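Local coordinates for sulfonate ABC transporter, periplasmic sulfonate-binding protein SsuA (Methylobacillus flagellatus, PDB 3UIF), which probably captures sulfonates or related sulfate esters in the periplasm and delivers them to an ABC importer, at residues Phe64-Asp76 against Leu200-Lys212. Sequence-based numbering, arbitrary orientation.
Sequences FASGKIDFGIYGD and LMGGVWARNDFVK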
ATOM      1  N   PHE A  64      12.476   4.957 -13.106  1.00 48.69           N
ATOM      2  CA  PHE A  64      11.449   4.678 -14.100  1.00 48.08           C
ATOM      3  C   PHE A  64      11.518   5.664 -15.273  1.00 49.97           C
ATOM      4  O   PHE A  64      11.553   5.250 -16.436  1.00 50.46           O
ATOM      5  CB  PHE A  64      10.067   4.706 -13.466  1.00 46.86           C
ATOM      6  CG  PHE A  64       9.656   3.409 -12.812  1.00 45.15           C
ATOM      7  CD1 PHE A  64       9.842   2.189 -13.459  1.00 44.91           C
ATOM      8  CD2 PHE A  64       9.035   3.414 -11.561  1.00 44.05           C
ATOM      9  CE1 PHE A  64       9.437   1.002 -12.869  1.00 43.54           C
ATOM     10  CE2 PHE A  64       8.622   2.226 -10.970  1.00 42.97           C
ATOM     11  CZ  PHE A  64       8.823   1.021 -11.630  1.00 42.53           C
ATOM     12  N   ALA A  65      11.575   6.957 -14.963  1.00 51.03           N
ATOM     13  CA  ALA A  65      11.602   8.013 -15.974  1.00 52.81           C
ATOM     14  C   ALA A  65      12.789   7.914 -16.940  1.00 54.39           C
ATOM     15  O   ALA A  65      12.641   8.156 -18.132  1.00 55.16           O
ATOM     16  CB  ALA A  65      11.570   9.383 -15.301  1.00 53.93           C
ATOM     17  N   SER A  66      13.967   7.585 -16.411  1.00 54.62           N
ATOM     18  CA  SER A  66      15.196   7.487 -17.215  1.00 55.74           C
ATOM     19  C   SER A  66      15.414   6.075 -17.783  1.00 55.24           C
ATOM     20  O   SER A  66      16.417   5.814 -18.443  1.00 56.35           O
ATOM     21  CB  SER A  66      16.400   7.904 -16.376  1.00 56.75           C
ATOM     22  OG  SER A  66      16.506   7.109 -15.213  1.00 55.32           O
ATOM     23  N   GLY A  67      14.462   5.175 -17.530  1.00 53.49           N
ATOM     24  CA  GLY A  67      14.574   3.785 -17.944  1.00 52.48           C
ATOM     25  C   GLY A  67      15.664   2.992 -17.239  1.00 52.40           C
ATOM     26  O   GLY A  67      16.097   1.966 -17.755  1.00 53.12           O
ATOM     27  N   LYS A  68      16.109   3.452 -16.066  1.00 52.42           N
ATOM     28  CA  LYS A  68      17.167   2.764 -15.319  1.00 53.21           C
ATOM     29  C   LYS A  68      16.621   1.741 -14.315  1.00 50.79           C
ATOM     30  O   LYS A  68      17.379   1.082 -13.597  1.00 50.98           O
ATOM     31  CB  LYS A  68      18.112   3.762 -14.629  1.00 54.30           C
ATOM     32  CG  LYS A  68      19.314   4.237 -15.462  1.00 57.93           C
ATOM     33  CD  LYS A  68      20.075   3.112 -16.194  1.00 59.58           C
ATOM     34  CE  LYS A  68      20.939   2.220 -15.284  1.00 57.79           C
ATOM     35  NZ  LYS A  68      22.338   2.725 -15.138  1.00 61.29           N
ATOM     36  N   ILE A  69      15.305   1.598 -14.288  1.00 49.21           N
ATOM     37  CA  ILE A  69      14.628   0.650 -13.406  1.00 47.78           C
ATOM     38  C   ILE A  69      13.541   0.028 -14.249  1.00 46.99           C
ATOM     39  O   ILE A  69      13.022   0.690 -15.145  1.00 47.21           O
ATOM     40  CB  ILE A  69      14.025   1.366 -12.182  1.00 46.82           C
ATOM     41  CG1 ILE A  69      15.131   1.726 -11.197  1.00 47.71           C
ATOM     42  CG2 ILE A  69      12.965   0.520 -11.502  1.00 45.36           C
ATOM     43  CD1 ILE A  69      14.725   2.752 -10.156  1.00 47.81           C
ATOM     44  N   ASP A  70      13.209  -1.232 -13.990  1.00 45.91           N
ATOM     45  CA  ASP A  70      12.270  -1.941 -14.842  1.00 45.18           C
ATOM     46  C   ASP A  70      10.972  -2.230 -14.128  1.00 44.19           C
ATOM     47  O   ASP A  70       9.897  -2.096 -14.705  1.00 43.84           O
ATOM     48  CB  ASP A  70      12.902  -3.234 -15.340  1.00 45.98           C
ATOM     49  CG  ASP A  70      14.237  -2.996 -16.016  1.00 47.34           C
ATOM     50  OD1 ASP A  70      14.347  -2.030 -16.796  1.00 48.03           O
ATOM     51  OD2 ASP A  70      15.182  -3.759 -15.758  1.00 48.91           O
ATOM     52  N   PHE A  71      11.093  -2.626 -12.865  1.00 43.44           N
ATOM     53  CA  PHE A  71       9.968  -2.939 -12.017  1.00 42.07           C
ATOM     54  C   PHE A  71      10.127  -2.245 -10.696  1.00 41.78           C
ATOM     55  O   PHE A  71      11.245  -1.927 -10.295  1.00 42.71           O
ATOM     56  CB  PHE A  71       9.903  -4.438 -11.776  1.00 41.75           C
ATOM     57  CG  PHE A  71       9.477  -5.209 -12.977  1.00 42.19           C
ATOM     58  CD1 PHE A  71       8.133  -5.446 -13.216  1.00 41.20           C
ATOM     59  CD2 PHE A  71      10.420  -5.683 -13.882  1.00 43.05           C
ATOM     60  CE1 PHE A  71       7.744  -6.154 -14.332  1.00 41.87           C
ATOM     61  CE2 PHE A  71      10.035  -6.390 -15.003  1.00 43.27           C
ATOM     62  CZ  PHE A  71       8.699  -6.621 -15.236  1.00 43.00           C
ATOM     63  N   GLY A  72       9.008  -2.045 -10.011  1.00 40.76           N
ATOM     64  CA  GLY A  72       9.008  -1.377  -8.721  1.00 41.01           C
ATOM     65  C   GLY A  72       7.887  -1.875  -7.839  1.00 39.56           C
ATOM     66  O   GLY A  72       6.730  -1.851  -8.219  1.00 38.90           O
ATOM     67  N   ILE A  73       8.243  -2.343  -6.654  1.00 39.70           N
ATOM     68  CA  ILE A  73       7.254  -2.783  -5.705  1.00 38.29           C
ATOM     69  C   ILE A  73       7.047  -1.723  -4.637  1.00 39.07           C
ATOM     70  O   ILE A  73       7.818  -1.621  -3.681  1.00 39.71           O
ATOM     71  CB  ILE A  73       7.614  -4.133  -5.074  1.00 39.28           C
ATOM     72  CG1 ILE A  73       7.875  -5.174  -6.180  1.00 38.86           C
ATOM     73  CG2 ILE A  73       6.468  -4.570  -4.165  1.00 38.50           C
ATOM     74  CD1 ILE A  73       8.586  -6.438  -5.730  1.00 40.43           C
ATOM     75  N   TYR A  74       5.999  -0.928  -4.818  1.00 38.50           N
ATOM     76  CA  TYR A  74       5.700   0.138  -3.880  1.00 38.52           C
ATOM     77  C   TYR A  74       4.235   0.526  -3.972  1.00 38.13           C
ATOM     78  O   TYR A  74       3.461  -0.168  -4.639  1.00 37.87           O
ATOM     79  CB  TYR A  74       6.691   1.309  -4.036  1.00 39.70           C
ATOM     80  CG  TYR A  74       6.645   2.127  -5.317  1.00 40.14           C
ATOM     81  CD1 TYR A  74       7.110   3.450  -5.316  1.00 41.18           C
ATOM     82  CD2 TYR A  74       6.152   1.613  -6.517  1.00 39.94           C
ATOM     83  CE1 TYR A  74       7.090   4.230  -6.461  1.00 42.02           C
ATOM     84  CE2 TYR A  74       6.123   2.394  -7.667  1.00 40.86           C
ATOM     85  CZ  TYR A  74       6.598   3.704  -7.632  1.00 41.88           C
ATOM     86  OH  TYR A  74       6.587   4.494  -8.765  1.00 42.73           O
ATOM     87  N   GLY A  75       3.844   1.599  -3.291  1.00 38.52           N
ATOM     88  CA  GLY A  75       2.437   1.999  -3.195  1.00 38.23           C
ATOM     89  C   GLY A  75       1.902   2.624  -4.467  1.00 38.75           C
ATOM     90  O   GLY A  75       2.641   2.823  -5.422  1.00 39.40           O
ATOM     91  N   ASP A  76       0.617   2.943  -4.484  1.00 39.45           N
ATOM     92  CA  ASP A  76       0.005   3.521  -5.681  1.00 39.71           C
ATOM     93  C   ASP A  76       0.167   5.027  -5.784  1.00 41.27           C
ATOM     94  O   ASP A  76      -0.015   5.601  -6.860  1.00 41.77           O
ATOM     95  CB  ASP A  76      -1.485   3.193  -5.754  1.00 39.75           C
ATOM     96  CG  ASP A  76      -2.237   3.556  -4.469  1.00 40.35           C
ATOM     97  OD1 ASP A  76      -3.489   3.545  -4.512  1.00 40.28           O
ATOM     98  OD2 ASP A  76      -1.593   3.834  -3.413  1.00 40.10           O
ATOM     99  N   LEU A 200      -5.375   1.084   1.704  1.00 37.53           N
ATOM    100  CA  LEU A 200      -4.208   1.388   0.853  1.00 37.70           C
ATOM    101  C   LEU A 200      -3.821   0.217  -0.069  1.00 37.09           C
ATOM    102  O   LEU A 200      -3.931  -0.964   0.300  1.00 36.54           O
ATOM    103  CB  LEU A 200      -3.008   1.831   1.710  1.00 37.36           C
ATOM    104  CG  LEU A 200      -3.011   3.303   2.144  1.00 39.01           C
ATOM    105  CD1 LEU A 200      -4.424   3.840   2.360  1.00 38.76           C
ATOM    106  CD2 LEU A 200      -2.173   3.537   3.377  1.00 38.13           C
HETATM  107  N   MSE A 201      -3.378   0.561  -1.273  1.00 37.13           N
HETATM  108  CA  MSE A 201      -3.065  -0.445  -2.297  1.00 36.93           C
HETATM  109  C   MSE A 201      -1.683  -0.242  -2.920  1.00 36.92           C
HETATM  110  O   MSE A 201      -0.850   0.497  -2.387  1.00 36.91           O
HETATM  111  CB  MSE A 201      -4.189  -0.430  -3.328  1.00 37.33           C
HETATM  112  CG  MSE A 201      -5.523  -0.795  -2.682  1.00 37.63           C
HETATM  113 SE   MSE A 201      -6.767  -1.490  -4.047  1.00 37.75          SE
HETATM  114  CE  MSE A 201      -8.362  -1.789  -2.929  1.00 38.27           C
ATOM    115  N   GLY A 202      -1.440  -0.913  -4.046  1.00 36.57           N
ATOM    116  CA  GLY A 202      -0.164  -0.879  -4.749  1.00 36.69           C
ATOM    117  C   GLY A 202       0.254  -2.267  -5.186  1.00 36.01           C
ATOM    118  O   GLY A 202      -0.567  -3.177  -5.340  1.00 36.08           O
ATOM    119  N   GLY A 203       1.550  -2.447  -5.374  1.00 36.27           N
ATOM    120  CA  GLY A 203       2.053  -3.711  -5.863  1.00 36.47           C
ATOM    121  C   GLY A 203       3.221  -3.536  -6.800  1.00 36.07           C
ATOM    122  O   GLY A 203       4.050  -2.645  -6.610  1.00 37.08           O
ATOM    123  N   VAL A 204       3.257  -4.389  -7.822  1.00 36.74           N
ATOM    124  CA  VAL A 204       4.380  -4.488  -8.733  1.00 37.42           C
ATOM    125  C   VAL A 204       4.104  -3.666  -9.965  1.00 38.01           C
ATOM    126  O   VAL A 204       3.192  -3.967 -10.740  1.00 38.27           O
ATOM    127  CB  VAL A 204       4.668  -5.943  -9.135  1.00 37.66           C
ATOM    128  CG1 VAL A 204       5.828  -6.003 -10.109  1.00 38.39           C
ATOM    129  CG2 VAL A 204       4.961  -6.800  -7.909  1.00 37.65           C
ATOM    130  N   TRP A 205       4.899  -2.617 -10.125  1.00 38.76           N
ATOM    131  CA  TRP A 205       4.772  -1.687 -11.239  1.00 39.53           C
ATOM    132  C   TRP A 205       5.860  -1.903 -12.264  1.00 40.44           C
ATOM    133  O   TRP A 205       7.031  -2.113 -11.929  1.00 40.64           O
ATOM    134  CB  TRP A 205       4.765  -0.242 -10.721  1.00 40.09           C
ATOM    135  CG  TRP A 205       3.568   0.068  -9.855  1.00 39.58           C
ATOM    136  CD1 TRP A 205       3.411  -0.175  -8.491  1.00 38.66           C
ATOM    137  CD2 TRP A 205       2.312   0.697 -10.272  1.00 39.82           C
ATOM    138  NE1 TRP A 205       2.176   0.243  -8.057  1.00 38.58           N
ATOM    139  CE2 TRP A 205       1.472   0.775  -9.073  1.00 39.35           C
ATOM    140  CE3 TRP A 205       1.814   1.184 -11.478  1.00 40.73           C
ATOM    141  CZ2 TRP A 205       0.199   1.320  -9.104  1.00 39.59           C
ATOM    142  CZ3 TRP A 205       0.526   1.732 -11.498  1.00 41.31           C
ATOM    143  CH2 TRP A 205      -0.264   1.788 -10.336  1.00 40.54           C
ATOM    144  N   ALA A 206       5.476  -1.868 -13.530  1.00 41.11           N
ATOM    145  CA  ALA A 206       6.406  -2.121 -14.614  1.00 41.97           C
ATOM    146  C   ALA A 206       6.499  -0.928 -15.549  1.00 43.28           C
ATOM    147  O   ALA A 206       5.482  -0.283 -15.856  1.00 43.42           O
ATOM    148  CB  ALA A 206       5.984  -3.351 -15.380  1.00 42.10           C
ATOM    149  N   ARG A 207       7.724  -0.641 -15.997  1.00 44.12           N
ATOM    150  CA  ARG A 207       7.966   0.371 -17.016  1.00 45.43           C
ATOM    151  C   ARG A 207       7.279  -0.030 -18.336  1.00 46.22           C
ATOM    152  O   ARG A 207       7.469  -1.132 -18.835  1.00 46.30           O
ATOM    153  CB  ARG A 207       9.467   0.591 -17.180  1.00 46.39           C
ATOM    154  CG  ARG A 207       9.842   1.864 -17.916  1.00 47.96           C
ATOM    155  CD  ARG A 207      11.312   2.221 -17.728  1.00 48.81           C
ATOM    156  NE  ARG A 207      12.180   1.045 -17.800  1.00 48.73           N
ATOM    157  CZ  ARG A 207      12.626   0.474 -18.920  1.00 49.66           C
ATOM    158  NH1 ARG A 207      12.314   0.948 -20.124  1.00 50.74           N
ATOM    159  NH2 ARG A 207      13.393  -0.596 -18.828  1.00 49.32           N
ATOM    160  N   ASN A 208       6.446   0.861 -18.867  1.00 47.01           N
ATOM    161  CA  ASN A 208       5.594   0.558 -20.015  1.00 47.75           C
ATOM    162  C   ASN A 208       6.375  -0.004 -21.195  1.00 48.98           C
ATOM    163  O   ASN A 208       5.976  -1.010 -21.788  1.00 49.14           O
ATOM    164  CB  ASN A 208       4.776   1.789 -20.415  1.00 48.74           C
ATOM    165  CG  ASN A 208       3.647   2.096 -19.423  1.00 47.91           C
ATOM    166  OD1 ASN A 208       3.321   1.296 -18.542  1.00 46.37           O
ATOM    167  ND2 ASN A 208       3.041   3.268 -19.576  1.00 48.61           N
ATOM    168  N   ASP A 209       7.496   0.650 -21.499  1.00 49.87           N
ATOM    169  CA  ASP A 209       8.439   0.235 -22.529  1.00 51.36           C
ATOM    170  C   ASP A 209       9.071  -1.118 -22.250  1.00 50.47           C
ATOM    171  O   ASP A 209       9.433  -1.839 -23.181  1.00 51.52           O
ATOM    172  CB  ASP A 209       9.580   1.245 -22.623  1.00 52.80           C
ATOM    173  CG  ASP A 209       9.219   2.473 -23.414  1.00 58.22           C
ATOM    174  OD1 ASP A 209      10.080   3.383 -23.482  1.00 61.60           O
ATOM    175  OD2 ASP A 209       8.094   2.530 -23.965  1.00 59.45           O
ATOM    176  N   PHE A 210       9.253  -1.441 -20.972  1.00 49.03           N
ATOM    177  CA  PHE A 210       9.821  -2.732 -20.632  1.00 48.47           C
ATOM    178  C   PHE A 210       8.858  -3.874 -20.956  1.00 48.07           C
ATOM    179  O   PHE A 210       9.266  -4.909 -21.494  1.00 48.53           O
ATOM    180  CB  PHE A 210      10.254  -2.825 -19.174  1.00 47.17           C
ATOM    181  CG  PHE A 210      10.930  -4.112 -18.870  1.00 47.08           C
ATOM    182  CD1 PHE A 210      12.305  -4.245 -19.058  1.00 47.87           C
ATOM    183  CD2 PHE A 210      10.185  -5.230 -18.501  1.00 46.11           C
ATOM    184  CE1 PHE A 210      12.928  -5.465 -18.834  1.00 48.02           C
ATOM    185  CE2 PHE A 210      10.804  -6.443 -18.283  1.00 45.98           C
ATOM    186  CZ  PHE A 210      12.177  -6.558 -18.438  1.00 47.02           C
ATOM    187  N   VAL A 211       7.593  -3.673 -20.610  1.00 47.18           N
ATOM    188  CA  VAL A 211       6.529  -4.632 -20.856  1.00 46.95           C
ATOM    189  C   VAL A 211       6.346  -4.853 -22.351  1.00 48.55           C
ATOM    190  O   VAL A 211       6.362  -5.995 -22.817  1.00 48.85           O
ATOM    191  CB  VAL A 211       5.208  -4.127 -20.245  1.00 46.31           C
ATOM    192  CG1 VAL A 211       4.040  -5.033 -20.615  1.00 46.38           C
ATOM    193  CG2 VAL A 211       5.356  -4.001 -18.731  1.00 44.47           C
ATOM    194  N   LYS A 212       6.183  -3.750 -23.093  1.00 49.60           N
ATOM    195  CA  LYS A 212       6.007  -3.804 -24.537  1.00 51.23           C
ATOM    196  C   LYS A 212       7.133  -4.602 -25.173  1.00 52.07           C
ATOM    197  O   LYS A 212       6.886  -5.421 -26.046  1.00 53.21           O
ATOM    198  CB  LYS A 212       5.906  -2.402 -25.157  1.00 52.72           C
ATOM    199  CG  LYS A 212       4.479  -1.859 -25.271  1.00 54.28           C
ATOM    200  CD  LYS A 212       4.386  -0.613 -26.154  1.00 56.18           C
ATOM    201  CE  LYS A 212       4.281  -0.968 -27.643  1.00 59.34           C
ATOM    202  NZ  LYS A 212       3.906   0.169 -28.549  1.00 60.59           N
TER
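Gly72 and Tyr74 pair with Trp205 and Gly203 as the antiparallel strands 71-75 and 202-207, whose axes approach to 4.5 Å with their N-to-C directions 154° apart. The pair belongs to the mixed sheet of one lobe of a type 2 periplasmic-binding-protein fold: strand 71-75 also runs parallel to strand 6-17, while strand 89-94 pairs antiparallel on the other edge of 202-207. Two reciprocal pairs of backbone bonds set the register, with Trp205 N to Gly72 O at 2.8 Å, and Arg207 N to Asp70 O continues it nearly straight (174°). A side chain on Gly72 would run into the Phe64 ring, which lies over this part of the sheet beside Trp205.

On that same face the Tyr74 ring turns its edge, offset and about perpendicular, to the five-membered ring of Trp205, and its hydroxyl bonds to Asn61. On the other face Ile73 CG1 meets Val204 CG2, and Phe71 rests CE1 on Ala206 CB at 3.5 Å. Phe71 also points its edge at the Phe210 ring in an offset T-shaped pair, while Asp70 CB sits over a face of Phe210. Helix 215-233 covers Phe71 and Phe210.

Arg207, the N-cap of helix 208-213, bends at chi3 (41°), and its guanidinium lies between Gly67, the Schellman residue closing helix 56-65, and Phe210 CB over the opposite face. NE reaches Ile69 O at 2.8 Å, and NH2 forms a salt bridge with the anti side of Asp70 OD1 at 2.7 Å. A leucine in its place would probably leave Ile69 O without its side-chain donor and Asp70 OD1 without its salt-bridge mate. Asp70 OD2 accepts a hydrogen bond from the backbone N of Arg9.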